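Local coordinates for kelch repeat and BTB domain-containing protein A55 (Vaccinia virus WR, PDB 6I2M) that probably serves as a substrate-specific adapter of CUL3-containing E3 ubiquitin ligases, its BTB domain binding CUL3 and its Kelch repeats thought to recruit host proteins for degradation, at residues Leu64-Tyr78 with Tyr93-Ala106. Numbering follows the deposited sequence.
Sequences LSHLDYQSVNDLIDY and YILSTADFLQIGSA
Leu75 is the bump at the middle of this contact, a knob dropped into a hole lined by Ile94, Thr97, Ala98 and Ala106. Its two methyls divide the work: CD2 goes deep, 3.6 Å from Ala106 CB, with Ile94 CG2 beside it, while CD1 leans on the CB and CG2 of Thr97. The hole thus spans two consecutive helices. One turn earlier the backbones come close, the CA atoms of Ser71 and Ile94 5.1 Å apart, with the small Ser71 side chain at the interface. Ser71 OG, turned anti to the backbone N, donates to Tyr93 O at 3.2 Å from above the carbonyl plane. Thr97 OG1 reaches the same oxygen more nearly end-on (C=O...donor angle 160°), so two hydroxyls grip one helix carbonyl. That leaves Thr97 CG2 facing the other way, into a notch between Val72 CG2, 3.6 Å off, and Leu67 CD2.

Phe100 ends the row on the loop side. Leu67 CD1 sits against its CD1 corner, Leu64 CD2 meets the ring edge, and His66 points its NE2 edge at one face, 3.4 Å from Phe100 CZ, in an offset edge-to-face pair with planes at 80°. At the far end Tyr78 lies against Ala106 and Ile103; its OH lies 2.8 Å from Ser105 O and is also hydrogen-bonded to Glu109 OE2.

Helices 69-78 and 93-101 cross at -67° within the BTB domain. Behind the first, Val72 and Ile76 pack on strand 23-27; behind the second, Leu95 meets helix 104-116. Phe100 also meets Tyr45 and, beside Asp99, aromatic side chains of another protein's chain, consistent with the BTB domain's part in binding CUL3, while Tyr78 touches Met1 of the second subunit.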
loop_
_atom_site.group_PDB
_atom_site.type_symbol
_atom_site.label_atom_id
_atom_site.label_comp_id
_atom_site.label_asym_id
_atom_site.label_seq_id
_atom_site.Cartn_x
_atom_site.Cartn_y
_atom_site.Cartn_z
ATOM N N LEU A 64 2.926 14.394 21.019
ATOM C CA LEU A 64 2.281 15.404 20.174
ATOM C C LEU A 64 0.994 15.926 20.845
ATOM O O LEU A 64 -0.066 15.980 20.216
ATOM C CB LEU A 64 1.994 14.840 18.762
ATOM C CG LEU A 64 3.202 14.499 17.877
ATOM C CD1 LEU A 64 2.813 13.522 16.784
ATOM C CD2 LEU A 64 3.822 15.751 17.262
ATOM N N SER A 65 1.108 16.323 22.128
ATOM C CA SER A 65 0.009 16.832 22.957
ATOM C C SER A 65 -0.554 18.189 22.513
ATOM O O SER A 65 -1.690 18.512 22.866
ATOM C CB SER A 65 0.427 16.882 24.424
ATOM O OG SER A 65 0.667 15.579 24.928
ATOM N N HIS A 66 0.227 18.972 21.737
ATOM C CA HIS A 66 -0.179 20.289 21.233
ATOM C C HIS A 66 -1.155 20.212 20.036
ATOM O O HIS A 66 -1.674 21.245 19.602
ATOM C CB HIS A 66 1.052 21.158 20.914
ATOM C CG HIS A 66 1.875 20.655 19.770
ATOM N ND1 HIS A 66 2.762 19.605 19.927
ATOM C CD2 HIS A 66 1.926 21.083 18.488
ATOM C CE1 HIS A 66 3.313 19.422 18.738
ATOM N NE2 HIS A 66 2.842 20.290 17.842
ATOM N N LEU A 67 -1.411 18.990 19.522
ATOM C CA LEU A 67 -2.321 18.724 18.403
ATOM C C LEU A 67 -3.595 18.003 18.882
ATOM O O LEU A 67 -3.572 17.354 19.931
ATOM C CB LEU A 67 -1.615 17.890 17.312
ATOM C CG LEU A 67 -0.345 18.477 16.678
ATOM C CD1 LEU A 67 0.531 17.381 16.116
ATOM C CD2 LEU A 67 -0.672 19.500 15.598
ATOM N N ASP A 68 -4.697 18.116 18.109
ATOM C CA ASP A 68 -5.994 17.494 18.404
ATOM C C ASP A 68 -5.928 15.968 18.221
ATOM O O ASP A 68 -5.478 15.507 17.171
ATOM C CB ASP A 68 -7.091 18.115 17.516
ATOM C CG ASP A 68 -8.482 17.571 17.759
ATOM O OD1 ASP A 68 -8.882 16.628 17.045
ATOM O OD2 ASP A 68 -9.174 18.092 18.659
ATOM N N TYR A 69 -6.371 15.196 19.244
ATOM C CA TYR A 69 -6.348 13.724 19.252
ATOM C C TYR A 69 -7.138 13.080 18.108
ATOM O O TYR A 69 -6.568 12.267 17.380
ATOM C CB TYR A 69 -6.790 13.140 20.615
ATOM C CG TYR A 69 -7.075 11.649 20.580
ATOM C CD1 TYR A 69 -6.051 10.727 20.378
ATOM C CD2 TYR A 69 -8.371 11.163 20.728
ATOM C CE1 TYR A 69 -6.312 9.359 20.315
ATOM C CE2 TYR A 69 -8.642 9.796 20.678
ATOM C CZ TYR A 69 -7.607 8.896 20.475
ATOM O OH TYR A 69 -7.861 7.547 20.428
ATOM N N GLN A 70 -8.445 13.407 17.979
ATOM C CA GLN A 70 -9.328 12.860 16.941
ATOM C C GLN A 70 -8.804 13.171 15.535
ATOM O O GLN A 70 -8.974 12.355 14.629
ATOM C CB GLN A 70 -10.781 13.341 17.136
ATOM C CG GLN A 70 -11.845 12.555 16.347
ATOM C CD GLN A 70 -11.918 11.076 16.674
ATOM O OE1 GLN A 70 -11.858 10.654 17.837
ATOM N NE2 GLN A 70 -12.062 10.254 15.645
ATOM N N SER A 71 -8.121 14.324 15.377
ATOM C CA SER A 71 -7.497 14.755 14.129
ATOM C C SER A 71 -6.305 13.842 13.800
ATOM O O SER A 71 -6.266 13.289 12.703
ATOM C CB SER A 71 -7.056 16.212 14.232
ATOM O OG SER A 71 -6.447 16.663 13.035
ATOM N N VAL A 72 -5.370 13.653 14.766
ATOM C CA VAL A 72 -4.178 12.797 14.634
ATOM C C VAL A 72 -4.591 11.337 14.360
ATOM O O VAL A 72 -4.062 10.729 13.430
ATOM C CB VAL A 72 -3.195 12.930 15.843
ATOM C CG1 VAL A 72 -2.019 11.963 15.727
ATOM C CG2 VAL A 72 -2.677 14.355 15.990
ATOM N N ASN A 73 -5.559 10.805 15.143
ATOM C CA ASN A 73 -6.085 9.438 15.029
ATOM C C ASN A 73 -6.657 9.143 13.636
ATOM O O ASN A 73 -6.339 8.100 13.061
ATOM C CB ASN A 73 -7.130 9.161 16.119
ATOM C CG ASN A 73 -7.545 7.714 16.215
ATOM O OD1 ASN A 73 -6.845 6.876 16.792
ATOM N ND2 ASN A 73 -8.696 7.390 15.646
ATOM N N ASP A 74 -7.478 10.067 13.092
ATOM C CA ASP A 74 -8.084 9.933 11.764
ATOM C C ASP A 74 -7.054 10.076 10.649
ATOM O O ASP A 74 -7.216 9.457 9.596
ATOM C CB ASP A 74 -9.244 10.924 11.576
ATOM C CG ASP A 74 -10.497 10.617 12.381
ATOM O OD1 ASP A 74 -10.554 9.533 13.010
ATOM O OD2 ASP A 74 -11.420 11.456 12.380
ATOM N N LEU A 75 -5.995 10.880 10.883
ATOM C CA LEU A 75 -4.906 11.078 9.927
ATOM C C LEU A 75 -4.053 9.820 9.814
ATOM O O LEU A 75 -3.614 9.496 8.713
ATOM C CB LEU A 75 -4.049 12.301 10.281
ATOM C CG LEU A 75 -4.610 13.658 9.853
ATOM C CD1 LEU A 75 -3.969 14.773 10.628
ATOM C CD2 LEU A 75 -4.425 13.897 8.374
ATOM N N ILE A 76 -3.853 9.092 10.939
ATOM C CA ILE A 76 -3.125 7.816 10.966
ATOM C C ILE A 76 -3.987 6.781 10.226
ATOM O O ILE A 76 -3.455 6.013 9.427
ATOM C CB ILE A 76 -2.724 7.378 12.407
ATOM C CG1 ILE A 76 -1.722 8.376 13.027
ATOM C CG2 ILE A 76 -2.143 5.947 12.434
ATOM C CD1 ILE A 76 -1.766 8.454 14.540
ATOM N N ASP A 77 -5.324 6.823 10.436
ATOM C CA ASP A 77 -6.294 5.960 9.751
ATOM C C ASP A 77 -6.263 6.226 8.239
ATOM O O ASP A 77 -6.433 5.292 7.455
ATOM C CB ASP A 77 -7.716 6.170 10.308
ATOM C CG ASP A 77 -7.960 5.625 11.707
ATOM O OD1 ASP A 77 -7.286 4.641 12.093
ATOM O OD2 ASP A 77 -8.842 6.166 12.407
ATOM N N TYR A 78 -6.006 7.494 7.842
ATOM C CA TYR A 78 -5.875 7.913 6.445
ATOM C C TYR A 78 -4.564 7.386 5.842
ATOM O O TYR A 78 -4.550 7.031 4.660
ATOM C CB TYR A 78 -5.987 9.443 6.302
ATOM C CG TYR A 78 -5.959 9.925 4.868
ATOM C CD1 TYR A 78 -7.070 9.785 4.041
ATOM C CD2 TYR A 78 -4.820 10.524 4.336
ATOM C CE1 TYR A 78 -7.046 10.220 2.718
ATOM C CE2 TYR A 78 -4.785 10.962 3.013
ATOM C CZ TYR A 78 -5.903 10.813 2.208
ATOM O OH TYR A 78 -5.876 11.249 0.905
ATOM N N TYR A 93 -9.702 21.440 11.641
ATOM C CA TYR A 93 -8.666 20.916 12.533
ATOM C C TYR A 93 -7.787 19.839 11.887
ATOM O O TYR A 93 -6.619 19.725 12.263
ATOM C CB TYR A 93 -9.278 20.426 13.859
ATOM C CG TYR A 93 -10.151 21.462 14.539
ATOM C CD1 TYR A 93 -9.590 22.493 15.289
ATOM C CD2 TYR A 93 -11.537 21.418 14.422
ATOM C CE1 TYR A 93 -10.388 23.455 15.905
ATOM C CE2 TYR A 93 -12.345 22.375 15.035
ATOM C CZ TYR A 93 -11.766 23.392 15.776
ATOM O OH TYR A 93 -12.559 24.336 16.385
ATOM N N ILE A 94 -8.330 19.064 10.919
ATOM C CA ILE A 94 -7.583 18.010 10.211
ATOM C C ILE A 94 -6.514 18.636 9.290
ATOM O O ILE A 94 -5.398 18.118 9.226
ATOM C CB ILE A 94 -8.510 16.976 9.492
ATOM C CG1 ILE A 94 -9.442 16.273 10.511
ATOM C CG2 ILE A 94 -7.693 15.924 8.706
ATOM C CD1 ILE A 94 -10.677 15.584 9.921
ATOM N N LEU A 95 -6.839 19.770 8.633
ATOM C CA LEU A 95 -5.918 20.493 7.752
ATOM C C LEU A 95 -4.720 21.077 8.521
ATOM O O LEU A 95 -3.592 20.978 8.033
ATOM C CB LEU A 95 -6.662 21.586 6.951
ATOM C CG LEU A 95 -5.836 22.432 5.963
ATOM C CD1 LEU A 95 -5.446 21.637 4.728
ATOM C CD2 LEU A 95 -6.594 23.666 5.547
ATOM N N SER A 96 -4.962 21.659 9.718
ATOM C CA SER A 96 -3.938 22.252 10.591
ATOM C C SER A 96 -2.884 21.232 11.024
ATOM O O SER A 96 -1.686 21.531 10.989
ATOM C CB SER A 96 -4.579 22.872 11.829
ATOM O OG SER A 96 -5.381 23.993 11.500
ATOM N N THR A 97 -3.338 20.032 11.432
ATOM C CA THR A 97 -2.489 18.928 11.877
ATOM C C THR A 97 -1.734 18.321 10.687
ATOM O O THR A 97 -0.554 17.988 10.823
ATOM C CB THR A 97 -3.315 17.897 12.659
ATOM O OG1 THR A 97 -4.209 18.565 13.554
ATOM C CG2 THR A 97 -2.447 16.926 13.433
ATOM N N ALA A 98 -2.412 18.197 9.521
ATOM C CA ALA A 98 -1.826 17.675 8.283
ATOM C C ALA A 98 -0.745 18.612 7.750
ATOM O O ALA A 98 0.212 18.142 7.139
ATOM C CB ALA A 98 -2.903 17.467 7.229
ATOM N N ASP A 99 -0.896 19.931 7.991
ATOM C CA ASP A 99 0.058 20.961 7.580
ATOM C C ASP A 99 1.331 20.902 8.427
ATOM O O ASP A 99 2.424 21.097 7.894
ATOM C CB ASP A 99 -0.584 22.358 7.651
ATOM C CG ASP A 99 0.197 23.474 6.978
ATOM O OD1 ASP A 99 1.026 23.172 6.086
ATOM O OD2 ASP A 99 -0.036 24.649 7.324
ATOM N N PHE A 100 1.184 20.623 9.741
ATOM C CA PHE A 100 2.289 20.493 10.693
ATOM C C PHE A 100 3.090 19.219 10.398
ATOM O O PHE A 100 4.312 19.286 10.260
ATOM C CB PHE A 100 1.761 20.496 12.146
ATOM C CG PHE A 100 2.794 20.180 13.206
ATOM C CD1 PHE A 100 2.939 18.888 13.697
ATOM C CD2 PHE A 100 3.628 21.174 13.705
ATOM C CE1 PHE A 100 3.906 18.593 14.660
ATOM C CE2 PHE A 100 4.591 20.879 14.673
ATOM C CZ PHE A 100 4.725 19.590 15.141
ATOM N N LEU A 101 2.394 18.067 10.297
ATOM C CA LEU A 101 3.001 16.762 10.019
ATOM C C LEU A 101 3.456 16.609 8.556
ATOM O O LEU A 101 4.176 15.663 8.235
ATOM C CB LEU A 101 2.070 15.611 10.447
ATOM C CG LEU A 101 1.787 15.484 11.953
ATOM C CD1 LEU A 101 0.497 14.729 12.202
ATOM C CD2 LEU A 101 2.950 14.824 12.694
ATOM N N GLN A 102 3.050 17.561 7.688
ATOM C CA GLN A 102 3.375 17.672 6.262
ATOM C C GLN A 102 3.052 16.406 5.448
ATOM O O GLN A 102 3.926 15.841 4.779
ATOM C CB GLN A 102 4.828 18.138 6.046
ATOM C CG GLN A 102 5.030 19.646 6.243
ATOM C CD GLN A 102 4.403 20.508 5.166
ATOM O OE1 GLN A 102 4.275 20.118 3.998
ATOM N NE2 GLN A 102 4.009 21.716 5.538
ATOM N N ILE A 103 1.779 15.983 5.500
ATOM C CA ILE A 103 1.260 14.852 4.731
ATOM C C ILE A 103 0.566 15.413 3.479
ATOM O O ILE A 103 -0.481 16.058 3.584
ATOM C CB ILE A 103 0.403 13.837 5.562
ATOM C CG1 ILE A 103 -0.349 12.839 4.639
ATOM C CG2 ILE A 103 -0.539 14.537 6.558
ATOM C CD1 ILE A 103 -0.898 11.601 5.284
ATOM N N GLY A 104 1.202 15.207 2.325
ATOM C CA GLY A 104 0.737 15.686 1.026
ATOM C C GLY A 104 -0.596 15.127 0.574
ATOM O O GLY A 104 -1.398 15.843 -0.033
ATOM N N SER A 105 -0.830 13.838 0.872
ATOM C CA SER A 105 -2.040 13.089 0.532
ATOM C C SER A 105 -3.281 13.617 1.260
ATOM O O SER A 105 -4.374 13.603 0.693
ATOM C CB SER A 105 -1.841 11.612 0.848
ATOM O OG SER A 105 -0.798 11.055 0.065
ATOM N N ALA A 106 -3.105 14.079 2.510
ATOM C CA ALA A 106 -4.179 14.604 3.351
ATOM C C ALA A 106 -4.380 16.112 3.219
ATOM O O ALA A 106 -5.515 16.572 3.353
ATOM C CB ALA A 106 -3.933 14.230 4.797
#